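Local coordinates for protein CRISPR-associated endonuclease Cas9 (Campylobacter jejuni subsp. jejuni serotype O:2, PDB 5X2H) that uses a guide RNA to recognise matching foreign DNA and cleaves both its strands with separate HNH and RuvC-like nuclease domains in bacterial adaptive immunity, at residues Lys98-Lys101 with Gly102-Ser106; Arg111-Ala114 with Leu115-Leu119; Leu118-Lys121 with Gln122-Ala125; Leu210-Ile213 with Phe214-Arg218. All blocks are in the same frame, centred on the assembly; numbering follows the deposited sequence.

Contact 1: residues Lys98-Lys101 with Gly102-Ser106; sequences KAYK and GSLIS. With nucleotides of chain B.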
loop_
_atom_site.group_PDB
_atom_site.type_symbol
_atom_site.label_atom_id
_atom_site.label_comp_id
_atom_site.label_asym_id
_atom_site.label_seq_id
_atom_site.Cartn_x
_atom_site.Cartn_y
_atom_site.Cartn_z
ATOM N N LYS A 98 10.054 -39.187 -2.763
ATOM C CA LYS A 98 10.180 -40.640 -2.696
ATOM C C LYS A 98 9.410 -41.229 -1.519
ATOM O O LYS A 98 8.891 -42.346 -1.616
ATOM C CB LYS A 98 11.654 -41.034 -2.610
ATOM C CG LYS A 98 11.937 -42.492 -2.932
ATOM C CD LYS A 98 13.201 -42.963 -2.227
ATOM C CE LYS A 98 13.860 -44.114 -2.969
ATOM N NZ LYS A 98 13.754 -45.405 -2.238
ATOM N N ALA A 99 9.319 -40.498 -0.405
ATOM C CA ALA A 99 8.630 -41.013 0.772
ATOM C C ALA A 99 7.117 -41.077 0.600
ATOM O O ALA A 99 6.446 -41.701 1.429
ATOM C CB ALA A 99 8.966 -40.158 1.996
ATOM N N TYR A 100 6.567 -40.458 -0.445
ATOM C CA TYR A 100 5.127 -40.410 -0.659
ATOM C C TYR A 100 4.675 -41.237 -1.857
ATOM O O TYR A 100 3.506 -41.152 -2.246
ATOM C CB TYR A 100 4.671 -38.957 -0.818
ATOM C CG TYR A 100 4.742 -38.165 0.469
ATOM C CD1 TYR A 100 5.915 -37.525 0.853
ATOM C CD2 TYR A 100 3.640 -38.069 1.308
ATOM C CE1 TYR A 100 5.987 -36.808 2.037
ATOM C CE2 TYR A 100 3.702 -37.355 2.491
ATOM C CZ TYR A 100 4.875 -36.726 2.849
ATOM O OH TYR A 100 4.933 -36.014 4.025
ATOM N N LYS A 101 5.558 -42.044 -2.438
ATOM C CA LYS A 101 5.218 -42.816 -3.623
ATOM C C LYS A 101 4.391 -44.047 -3.251
ATOM O O LYS A 101 4.231 -44.397 -2.080
ATOM C CB LYS A 101 6.484 -43.227 -4.374
ATOM C CG LYS A 101 7.297 -42.048 -4.890
ATOM C CD LYS A 101 7.542 -42.143 -6.389
ATOM C CE LYS A 101 8.979 -42.537 -6.697
ATOM N NZ LYS A 101 9.188 -42.816 -8.146
ATOM N N GLY A 102 3.852 -44.701 -4.278
ATOM C CA GLY A 102 3.095 -45.926 -4.094
ATOM C C GLY A 102 1.729 -45.693 -3.469
ATOM O O GLY A 102 1.283 -44.568 -3.249
ATOM N N SER A 103 1.053 -46.806 -3.189
ATOM C CA SER A 103 -0.241 -46.756 -2.521
ATOM C C SER A 103 -0.076 -46.160 -1.132
ATOM O O SER A 103 0.717 -46.654 -0.324
ATOM C CB SER A 103 -0.849 -48.154 -2.438
ATOM O OG SER A 103 -2.099 -48.123 -1.776
ATOM N N LEU A 104 -0.826 -45.099 -0.854
ATOM C CA LEU A 104 -0.575 -44.243 0.297
ATOM C C LEU A 104 -1.795 -44.213 1.204
ATOM O O LEU A 104 -2.879 -43.795 0.779
ATOM C CB LEU A 104 -0.215 -42.828 -0.161
ATOM C CG LEU A 104 0.722 -42.019 0.731
ATOM C CD1 LEU A 104 2.024 -42.771 0.951
ATOM C CD2 LEU A 104 0.985 -40.662 0.102
ATOM N N ILE A 105 -1.617 -44.656 2.448
ATOM C CA ILE A 105 -2.611 -44.402 3.483
ATOM C C ILE A 105 -2.652 -42.909 3.773
ATOM O O ILE A 105 -1.609 -42.247 3.861
ATOM C CB ILE A 105 -2.282 -45.204 4.754
ATOM C CG1 ILE A 105 -2.141 -46.696 4.436
ATOM C CG2 ILE A 105 -3.345 -44.977 5.818
ATOM C CD1 ILE A 105 -3.415 -47.341 3.936
ATOM N N SER A 106 -3.858 -42.367 3.921
ATOM C CA SER A 106 -4.010 -40.940 4.144
ATOM C C SER A 106 -3.508 -40.553 5.534
ATOM O O SER A 106 -3.522 -41.371 6.459
ATOM C CB SER A 106 -5.472 -40.530 4.002
ATOM O OG SER A 106 -6.235 -41.008 5.097
ATOM P P G B 27 -0.336 -43.963 -8.968
ATOM O OP1 G B 27 0.190 -45.338 -9.167
ATOM O OP2 G B 27 -1.164 -43.346 -10.038
ATOM O "O5'" G B 27 -1.171 -43.935 -7.613
ATOM C "C5'" G B 27 -0.577 -44.354 -6.394
ATOM C "C4'" G B 27 -1.352 -43.867 -5.193
ATOM O "O4'" G B 27 -1.430 -42.418 -5.203
ATOM C "C3'" G B 27 -2.803 -44.314 -5.100
ATOM O "O3'" G B 27 -2.939 -45.630 -4.590
ATOM C "C2'" G B 27 -3.419 -43.248 -4.205
ATOM O "O2'" G B 27 -3.083 -43.482 -2.844
ATOM C "C1'" G B 27 -2.672 -42.001 -4.670
ATOM N N9 G B 27 -3.410 -41.262 -5.712
ATOM C C8 G B 27 -3.068 -41.117 -7.035
ATOM N N7 G B 27 -3.926 -40.390 -7.701
ATOM C C5 G B 27 -4.892 -40.035 -6.770
ATOM C C6 G B 27 -6.073 -39.250 -6.899
ATOM O O6 G B 27 -6.532 -38.686 -7.897
ATOM N N1 G B 27 -6.754 -39.151 -5.694
ATOM C C2 G B 27 -6.355 -39.723 -4.515
ATOM N N2 G B 27 -7.147 -39.510 -3.458
ATOM N N3 G B 27 -5.262 -40.453 -4.378
ATOM C C4 G B 27 -4.583 -40.568 -5.536
ATOM P P A B 45 0.617 -33.208 2.941
ATOM O OP1 A B 45 1.285 -33.245 4.266
ATOM O OP2 A B 45 -0.405 -32.169 2.661
ATOM O "O5'" A B 45 1.747 -33.130 1.823
ATOM C "C5'" A B 45 2.875 -33.989 1.888
ATOM C "C4'" A B 45 3.646 -34.007 0.593
ATOM O "O4'" A B 45 2.822 -34.546 -0.476
ATOM C "C3'" A B 45 4.100 -32.661 0.058
ATOM O "O3'" A B 45 5.253 -32.162 0.714
ATOM C "C2'" A B 45 4.311 -32.957 -1.421
ATOM O "O2'" A B 45 5.529 -33.655 -1.627
ATOM C "C1'" A B 45 3.155 -33.921 -1.697
ATOM N N9 A B 45 1.969 -33.210 -2.203
ATOM C C8 A B 45 0.914 -32.703 -1.488
ATOM N N7 A B 45 0.009 -32.113 -2.230
ATOM C C5 A B 45 0.510 -32.235 -3.518
ATOM C C6 A B 45 0.020 -31.808 -4.763
ATOM N N6 A B 45 -1.133 -31.149 -4.915
ATOM N N1 A B 45 0.765 -32.092 -5.856
ATOM C C2 A B 45 1.918 -32.756 -5.699
ATOM N N3 A B 45 2.484 -33.205 -4.580
ATOM C C4 A B 45 1.718 -32.906 -3.516
#
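An RNA-binding loop, running from helix 51-82 towards helix 107-113, turns back on itself here so that the side chain of Leu104 comes to lie against the edge of the Tyr100 ring. The two side chains cross obliquely: methyl CD2 of Leu104 sits near the plane of the phenol, 3.9 Å from Tyr100 CD2. Both methyls also approach backbone carbonyl oxygens, CD2 lying 3.5 Å from Tyr100 O and CD1 4.1 Å from Lys101 O. With CG anti to its own carbonyl carbon, Tyr100 (chi1 -70°) has its ring set with an edge to Leu104 and one face to the guide RNA. Sugar atom C4' of A45 of chain B stands 3.7 Å above the plane, over the ring centre, and C5' of that nucleotide comes within 3.5 Å of Tyr100 CE2; this is CH-pi-like packing of a ribose on an aromatic face. The RNA contacts described here fall on riboses and a phosphate, which would not depend on base identity. Further along the loop, Leu104 N gives a weak hydrogen bond to O2' of G27 of chain B (3.4 Å), a group that DNA lacks, while Gly102 O packs against C4' of the same nucleotide at 3.3 Å. Gly102 has a positive phi of 72°, where the chain reverses. Ser103 OG adds a hydrogen bond to an RNA phosphate, and Arg126 of helix 121-133 packs against both Tyr100 and Leu104.

Contact 2: residues Arg111-Ala114 with Leu115-Leu119; sequences RFRA and LNELL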
loop_
_atom_site.group_PDB
_atom_site.type_symbol
_atom_site.label_atom_id
_atom_site.label_comp_id
_atom_site.label_asym_id
_atom_site.label_seq_id
_atom_site.Cartn_x
_atom_site.Cartn_y
_atom_site.Cartn_z
ATOM N N ARG A 111 -3.490 -40.541 11.516
ATOM C CA ARG A 111 -3.702 -39.790 12.748
ATOM C C ARG A 111 -4.765 -40.424 13.635
ATOM O O ARG A 111 -4.774 -40.169 14.844
ATOM C CB ARG A 111 -4.072 -38.341 12.422
ATOM C CG ARG A 111 -2.883 -37.494 11.989
ATOM C CD ARG A 111 -3.309 -36.275 11.186
ATOM N NE ARG A 111 -4.123 -35.347 11.964
ATOM C CZ ARG A 111 -4.647 -34.227 11.476
ATOM N NH1 ARG A 111 -4.441 -33.896 10.207
ATOM N NH2 ARG A 111 -5.377 -33.439 12.253
ATOM N N PHE A 112 -5.660 -41.239 13.070
ATOM C CA PHE A 112 -6.591 -41.988 13.907
ATOM C C PHE A 112 -5.924 -43.214 14.518
ATOM O O PHE A 112 -6.150 -43.522 15.693
ATOM C CB PHE A 112 -7.828 -42.400 13.106
ATOM C CG PHE A 112 -8.745 -43.327 13.856
ATOM C CD1 PHE A 112 -9.439 -42.883 14.970
ATOM C CD2 PHE A 112 -8.905 -44.644 13.454
ATOM C CE1 PHE A 112 -10.276 -43.735 15.670
ATOM C CE2 PHE A 112 -9.744 -45.501 14.150
ATOM C CZ PHE A 112 -10.430 -45.045 15.258
ATOM N N ARG A 113 -5.100 -43.922 13.738
ATOM C CA ARG A 113 -4.377 -45.073 14.272
ATOM C C ARG A 113 -3.481 -44.673 15.435
ATOM O O ARG A 113 -3.307 -45.443 16.387
ATOM C CB ARG A 113 -3.530 -45.725 13.180
ATOM C CG ARG A 113 -4.292 -46.350 12.038
ATOM C CD ARG A 113 -3.302 -46.958 11.061
ATOM N NE ARG A 113 -3.940 -47.555 9.895
ATOM C CZ ARG A 113 -3.269 -48.067 8.869
ATOM N NH1 ARG A 113 -1.943 -48.047 8.871
ATOM N NH2 ARG A 113 -3.919 -48.597 7.843
ATOM N N ALA A 114 -2.900 -43.472 15.370
ATOM C CA ALA A 114 -1.964 -43.022 16.393
ATOM C C ALA A 114 -2.591 -42.987 17.779
ATOM O O ALA A 114 -1.863 -43.010 18.776
ATOM C CB ALA A 114 -1.419 -41.639 16.036
ATOM N N LEU A 115 -3.920 -42.927 17.864
ATOM C CA LEU A 115 -4.602 -42.971 19.149
ATOM C C LEU A 115 -4.820 -44.391 19.655
ATOM O O LEU A 115 -5.303 -44.560 20.780
ATOM C CB LEU A 115 -5.951 -42.255 19.045
ATOM C CG LEU A 115 -5.955 -40.912 18.310
ATOM C CD1 LEU A 115 -7.372 -40.375 18.183
ATOM C CD2 LEU A 115 -5.061 -39.902 19.013
ATOM N N ASN A 116 -4.475 -45.411 18.865
ATOM C CA ASN A 116 -4.805 -46.788 19.225
ATOM C C ASN A 116 -3.676 -47.790 19.034
ATOM O O ASN A 116 -3.691 -48.825 19.709
ATOM C CB ASN A 116 -6.024 -47.268 18.426
ATOM C CG ASN A 116 -7.202 -46.320 18.538
ATOM O OD1 ASN A 116 -7.941 -46.344 19.522
ATOM N ND2 ASN A 116 -7.380 -45.474 17.528
ATOM N N GLU A 117 -2.702 -47.545 18.161
ATOM C CA GLU A 117 -1.652 -48.522 17.915
ATOM C C GLU A 117 -0.351 -47.799 17.601
ATOM O O GLU A 117 -0.327 -46.589 17.355
ATOM C CB GLU A 117 -2.027 -49.469 16.770
ATOM C CG GLU A 117 -1.817 -48.870 15.390
ATOM C CD GLU A 117 -2.591 -49.605 14.315
ATOM O OE1 GLU A 117 -3.700 -50.093 14.614
ATOM O OE2 GLU A 117 -2.090 -49.695 13.175
ATOM N N LEU A 118 0.737 -48.564 17.609
ATOM C CA LEU A 118 2.047 -48.016 17.286
ATOM C C LEU A 118 2.131 -47.666 15.804
ATOM O O LEU A 118 1.710 -48.440 14.940
ATOM C CB LEU A 118 3.144 -49.016 17.652
ATOM C CG LEU A 118 4.576 -48.677 17.223
ATOM C CD1 LEU A 118 5.055 -47.397 17.885
ATOM C CD2 LEU A 118 5.516 -49.831 17.539
ATOM N N LEU A 119 2.677 -46.490 15.514
ATOM C CA LEU A 119 2.903 -46.073 14.141
ATOM C C LEU A 119 4.310 -46.443 13.694
ATOM O O LEU A 119 5.252 -46.463 14.490
ATOM C CB LEU A 119 2.705 -44.565 13.984
ATOM C CG LEU A 119 1.291 -43.999 14.103
ATOM C CD1 LEU A 119 1.298 -42.514 13.776
ATOM C CD2 LEU A 119 0.335 -44.751 13.191
#
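Asn116 reaches back from the loop to the last turn of helix 107-113, and its side chain can be followed atom by atom through this helix C-terminal turn. Its CB lies 3.9 Å from Arg113 O; CG, anti to the carbonyl carbon of Asn116 (chi1 -52°), is carried towards Phe112; and ND2 at the tip meets two features of that residue at once. It gives a weak, bent hydrogen bond to Phe112 O (2.9 Å), and it stands 3.8 Å above one face of the Phe112 ring, offset toward the rim, with the ring and amide planes 58° apart. The backbone closes the turn around these groups. Phe112 O also receives Leu115 N, while Arg113 O is gripped by two amides that approach it from different directions, Asn116 N at 2.7 Å and Glu117 N at 2.8 Å. Beyond them the side chains of Arg113 and Glu117 run alongside each other, pointing the same way. Glu117 OE2 touches the aliphatic CD of Arg113 at 3.7 Å but lies well out of the guanidinium plane, so the attraction between the charges is not a salt bridge. Tyr173 of helix 168-175 meets the Phe112 ring, and Arg111 NE forms a salt bridge with Glu209, anchoring this helix end to helix 203-219. As the loop turns to run back past the helix, Leu119 straddles two residues, its CD2 lying 4.0 Å from Arg113 CB and its CD1 3.6 Å from the methyl of Ala114.

Contact 3: residues Leu118-Lys121 with Gln122-Ala125; sequences LLSK and QDFA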
loop_
_atom_site.group_PDB
_atom_site.type_symbol
_atom_site.label_atom_id
_atom_site.label_comp_id
_atom_site.label_asym_id
_atom_site.label_seq_id
_atom_site.Cartn_x
_atom_site.Cartn_y
_atom_site.Cartn_z
ATOM N N LEU A 118 0.737 -48.564 17.609
ATOM C CA LEU A 118 2.047 -48.016 17.286
ATOM C C LEU A 118 2.131 -47.666 15.804
ATOM O O LEU A 118 1.710 -48.440 14.940
ATOM C CB LEU A 118 3.144 -49.016 17.652
ATOM C CG LEU A 118 4.576 -48.677 17.223
ATOM C CD1 LEU A 118 5.055 -47.397 17.885
ATOM C CD2 LEU A 118 5.516 -49.831 17.539
ATOM N N LEU A 119 2.677 -46.490 15.514
ATOM C CA LEU A 119 2.903 -46.073 14.141
ATOM C C LEU A 119 4.310 -46.443 13.694
ATOM O O LEU A 119 5.252 -46.463 14.490
ATOM C CB LEU A 119 2.705 -44.565 13.984
ATOM C CG LEU A 119 1.291 -43.999 14.103
ATOM C CD1 LEU A 119 1.298 -42.514 13.776
ATOM C CD2 LEU A 119 0.335 -44.751 13.191
ATOM N N SER A 120 4.440 -46.750 12.408
ATOM C CA SER A 120 5.754 -46.787 11.789
ATOM C C SER A 120 6.363 -45.391 11.805
ATOM O O SER A 120 5.653 -44.382 11.785
ATOM C CB SER A 120 5.652 -47.303 10.353
ATOM O OG SER A 120 6.753 -46.874 9.573
ATOM N N LYS A 121 7.695 -45.330 11.851
ATOM C CA LYS A 121 8.344 -44.026 11.838
ATOM C C LYS A 121 8.176 -43.322 10.497
ATOM O O LYS A 121 8.261 -42.091 10.442
ATOM C CB LYS A 121 9.823 -44.158 12.205
ATOM C CG LYS A 121 10.643 -45.078 11.324
ATOM C CD LYS A 121 12.026 -45.270 11.937
ATOM C CE LYS A 121 13.012 -45.862 10.948
ATOM N NZ LYS A 121 14.368 -45.994 11.553
ATOM N N GLN A 122 7.926 -44.071 9.419
ATOM C CA GLN A 122 7.508 -43.439 8.173
ATOM C C GLN A 122 6.097 -42.876 8.290
ATOM O O GLN A 122 5.790 -41.840 7.687
ATOM C CB GLN A 122 7.585 -44.435 7.015
ATOM C CG GLN A 122 8.994 -44.891 6.650
ATOM C CD GLN A 122 9.534 -45.958 7.587
ATOM O OE1 GLN A 122 8.849 -46.395 8.511
ATOM N NE2 GLN A 122 10.770 -46.382 7.349
ATOM N N ASP A 123 5.232 -43.541 9.060
ATOM C CA ASP A 123 3.883 -43.032 9.277
ATOM C C ASP A 123 3.900 -41.808 10.182
ATOM O O ASP A 123 3.255 -40.795 9.886
ATOM C CB ASP A 123 2.995 -44.124 9.875
ATOM C CG ASP A 123 2.798 -45.295 8.935
ATOM O OD1 ASP A 123 2.804 -45.077 7.705
ATOM O OD2 ASP A 123 2.639 -46.433 9.430
ATOM N N PHE A 124 4.629 -41.887 11.298
ATOM C CA PHE A 124 4.732 -40.745 12.197
ATOM C C PHE A 124 5.348 -39.543 11.493
ATOM O O PHE A 124 4.989 -38.397 11.790
ATOM C CB PHE A 124 5.557 -41.122 13.430
ATOM C CG PHE A 124 5.344 -40.212 14.610
ATOM C CD1 PHE A 124 4.252 -39.363 14.665
ATOM C CD2 PHE A 124 6.244 -40.205 15.665
ATOM C CE1 PHE A 124 4.058 -38.525 15.750
ATOM C CE2 PHE A 124 6.056 -39.370 16.753
ATOM C CZ PHE A 124 4.962 -38.528 16.793
ATOM N N ALA A 125 6.265 -39.784 10.554
ATOM C CA ALA A 125 6.888 -38.690 9.817
ATOM C C ALA A 125 5.859 -37.921 9.001
ATOM O O ALA A 125 5.841 -36.683 9.009
ATOM C CB ALA A 125 7.994 -39.233 8.913
#
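With CG anti to its carbonyl carbon (chi1 -64°), Asp123 swings its carboxylate back over the start of the helix towards Ser120. OD2 of Asp123 then reaches Ser120 CB at 3.3 Å and accepts a weak hydrogen bond from Ser120 N (3.5 Å). The serine's own capping bond goes to a different residue: a chi1 of 157° directs Ser120 OG towards Gln122 N, from which it accepts at 3.0 Å, although the place of this hydroxyl is less sure because it is modelled too near the side-chain amide of Gln122. Serine and aspartate three residues apart make a capping box, with Ser120 as N-cap of helix 121-133; its aspartate half is weak and its serine half less certain. The box supplies acceptors for backbone N-H groups that have no earlier turn to bond to, and the negative carboxylate would be expected to suit the positive end of the helix dipole. Regular helix bonding starts immediately: Phe124 N bonds Ser120 O at 2.7 Å, and Ala125 N follows with Lys121 O at 3.1 Å. Ahead of the cap, Leu119 lays its CB 4.1 Å from Asp123 CB, while its CD1 comes obliquely to the Phe124 ring, 4.4 Å from CD1 of that ring. Phe124 itself meets Phe214 and Phe222 edge-to-face, and the extended Lys121 chain carries NZ to a hydrogen bond with Phe82 O, at the end of helix 51-82.

Contact 4: residues Leu210-Ile213 with Phe214-Arg218; sequences LKLI and FKKQR
Four consecutive i to i+4 hydrogen bonds join the two halves of this piece of helix 203-219, from Phe214 N to Leu210 O through Gln217 N to Ile213 O, the last at 2.8 Å. As in any alpha-helix, residues four apart emerge on the same flank, and three such pairs lie side by side, each pointing the same way. Leu210 leans on Phe214: its CD1 lies 4.0 Å from ring atom CE2, and its carbonyl oxygen sits in the plane of the ring at the edge, 3.2 Å from CD2. The phenylalanine is thus held with an edge against the backbone, and chi1 of -95°, well off the usual staggered value, is part of that placement. Phe124 of helix 121-133 and Phe224 meet its ring edge-to-face. On a second flank Leu212 CD1 touches the aliphatic chain of Lys216, 3.9 Å from CG and 4.1 Å from CE; the bend of Lys216 at chi2 (-91°) brings CE back beside the leucine methyl. The third pair is Ile213 with Gln217. Branch CG2 of Ile213 lies 4.2 Å from Gln217 CG, and that carbon also packs on Ile213 O at 3.2 Å. Further out, the buried Gln217 amide binds the 107-113/121-133 loop: OE1 accepts from Leu119 N, while NE2 donates to Ala114 O and Glu117 O. The mixture of partners implies a division of labour: hydrocarbon contacts line the flanks of the helix, while a single amide, with both its acceptor and its donors engaged, satisfies three backbone groups of the neighbouring loop.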
loop_
_atom_site.group_PDB
_atom_site.type_symbol
_atom_site.label_atom_id
_atom_site.label_comp_id
_atom_site.label_asym_id
_atom_site.label_seq_id
_atom_site.Cartn_x
_atom_site.Cartn_y
_atom_site.Cartn_z
ATOM N N LEU A 210 -1.101 -33.099 18.237
ATOM C CA LEU A 210 0.286 -33.539 18.122
ATOM C C LEU A 210 0.897 -33.847 19.487
ATOM O O LEU A 210 1.729 -34.755 19.598
ATOM C CB LEU A 210 1.109 -32.482 17.386
ATOM C CG LEU A 210 2.496 -32.921 16.915
ATOM C CD1 LEU A 210 2.419 -34.256 16.194
ATOM C CD2 LEU A 210 3.109 -31.858 16.010
ATOM N N LYS A 211 0.499 -33.116 20.533
ATOM C CA LYS A 211 0.934 -33.478 21.880
ATOM C C LYS A 211 0.342 -34.816 22.304
ATOM O O LYS A 211 1.030 -35.638 22.921
ATOM C CB LYS A 211 0.546 -32.388 22.880
ATOM C CG LYS A 211 1.313 -31.086 22.725
ATOM C CD LYS A 211 0.911 -30.081 23.798
ATOM C CE LYS A 211 1.707 -28.792 23.675
ATOM N NZ LYS A 211 1.266 -27.777 24.668
ATOM N N LEU A 212 -0.932 -35.050 21.981
ATOM C CA LEU A 212 -1.573 -36.309 22.339
ATOM C C LEU A 212 -0.973 -37.474 21.563
ATOM O O LEU A 212 -0.789 -38.566 22.114
ATOM C CB LEU A 212 -3.079 -36.218 22.090
ATOM C CG LEU A 212 -3.890 -37.495 22.316
ATOM C CD1 LEU A 212 -3.866 -37.899 23.786
ATOM C CD2 LEU A 212 -5.317 -37.319 21.823
ATOM N N ILE A 213 -0.662 -37.260 20.282
ATOM C CA ILE A 213 -0.097 -38.332 19.466
ATOM C C ILE A 213 1.268 -38.748 19.999
ATOM O O ILE A 213 1.584 -39.942 20.066
ATOM C CB ILE A 213 -0.025 -37.897 17.991
ATOM C CG1 ILE A 213 -1.433 -37.797 17.398
ATOM C CG2 ILE A 213 0.830 -38.864 17.190
ATOM C CD1 ILE A 213 -1.464 -37.288 15.967
ATOM N N PHE A 214 2.097 -37.774 20.387
ATOM C CA PHE A 214 3.387 -38.097 20.989
ATOM C C PHE A 214 3.205 -38.925 22.255
ATOM O O PHE A 214 3.871 -39.950 22.442
ATOM C CB PHE A 214 4.167 -36.816 21.292
ATOM C CG PHE A 214 5.143 -36.427 20.216
ATOM C CD1 PHE A 214 6.363 -37.071 20.108
ATOM C CD2 PHE A 214 4.845 -35.414 19.320
ATOM C CE1 PHE A 214 7.266 -36.722 19.123
ATOM C CE2 PHE A 214 5.748 -35.057 18.332
ATOM C CZ PHE A 214 6.960 -35.713 18.235
ATOM N N LYS A 215 2.292 -38.498 23.131
ATOM C CA LYS A 215 2.066 -39.210 24.386
ATOM C C LYS A 215 1.518 -40.611 24.143
ATOM O O LYS A 215 1.922 -41.568 24.816
ATOM C CB LYS A 215 1.115 -38.406 25.273
ATOM C CG LYS A 215 0.655 -39.132 26.529
ATOM C CD LYS A 215 -0.810 -38.828 26.815
ATOM C CE LYS A 215 -0.994 -38.062 28.114
ATOM N NZ LYS A 215 -0.968 -38.961 29.298
ATOM N N LYS A 216 0.600 -40.756 23.184
ATOM C CA LYS A 216 0.030 -42.070 22.902
ATOM C C LYS A 216 1.054 -42.989 22.248
ATOM O O LYS A 216 1.126 -44.178 22.580
ATOM C CB LYS A 216 -1.212 -41.927 22.023
ATOM C CG LYS A 216 -2.410 -41.335 22.750
ATOM C CD LYS A 216 -3.279 -42.416 23.383
ATOM C CE LYS A 216 -4.024 -41.874 24.596
ATOM N NZ LYS A 216 -5.141 -42.763 25.023
ATOM N N GLN A 217 1.851 -42.462 21.315
ATOM C CA GLN A 217 2.930 -43.257 20.738
ATOM C C GLN A 217 3.963 -43.628 21.791
ATOM O O GLN A 217 4.601 -44.683 21.694
ATOM C CB GLN A 217 3.591 -42.499 19.587
ATOM C CG GLN A 217 2.719 -42.376 18.351
ATOM C CD GLN A 217 2.277 -43.724 17.821
ATOM O OE1 GLN A 217 3.069 -44.465 17.240
ATOM N NE2 GLN A 217 1.006 -44.051 18.024
ATOM N N ARG A 218 4.142 -42.772 22.797
ATOM C CA ARG A 218 5.024 -43.101 23.909
ATOM C C ARG A 218 4.506 -44.313 24.671
ATOM O O ARG A 218 5.279 -45.209 25.033
ATOM C CB ARG A 218 5.150 -41.888 24.829
ATOM C CG ARG A 218 6.322 -41.907 25.788
ATOM C CD ARG A 218 6.497 -40.520 26.381
ATOM N NE ARG A 218 6.687 -39.525 25.328
ATOM C CZ ARG A 218 6.294 -38.259 25.411
ATOM N NH1 ARG A 218 5.675 -37.819 26.498
ATOM N NH2 ARG A 218 6.512 -37.432 24.399
#

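How the contacts relate
From the N terminus, contact 1 comes first, closing the turn in the loop between helix 51-82 and helix 107-113. Contact 2 ends that second helix, and contact 3 begins helix 121-133; they share Leu118 and Leu119, so together they form one helix-loop-helix junction. Contact 4 lies later, within helix 203-219. All are local and in series, and none nests inside another. Contacts 1 and 2 touch through Ile105 and Arg113. Space brings contact 4 back to the junction: its centre is about 9 Å from that of contact 2, and Phe124 CE1 packs 3.6 Å from Ile213 CG2, tying helix 203-219 to helix 121-133.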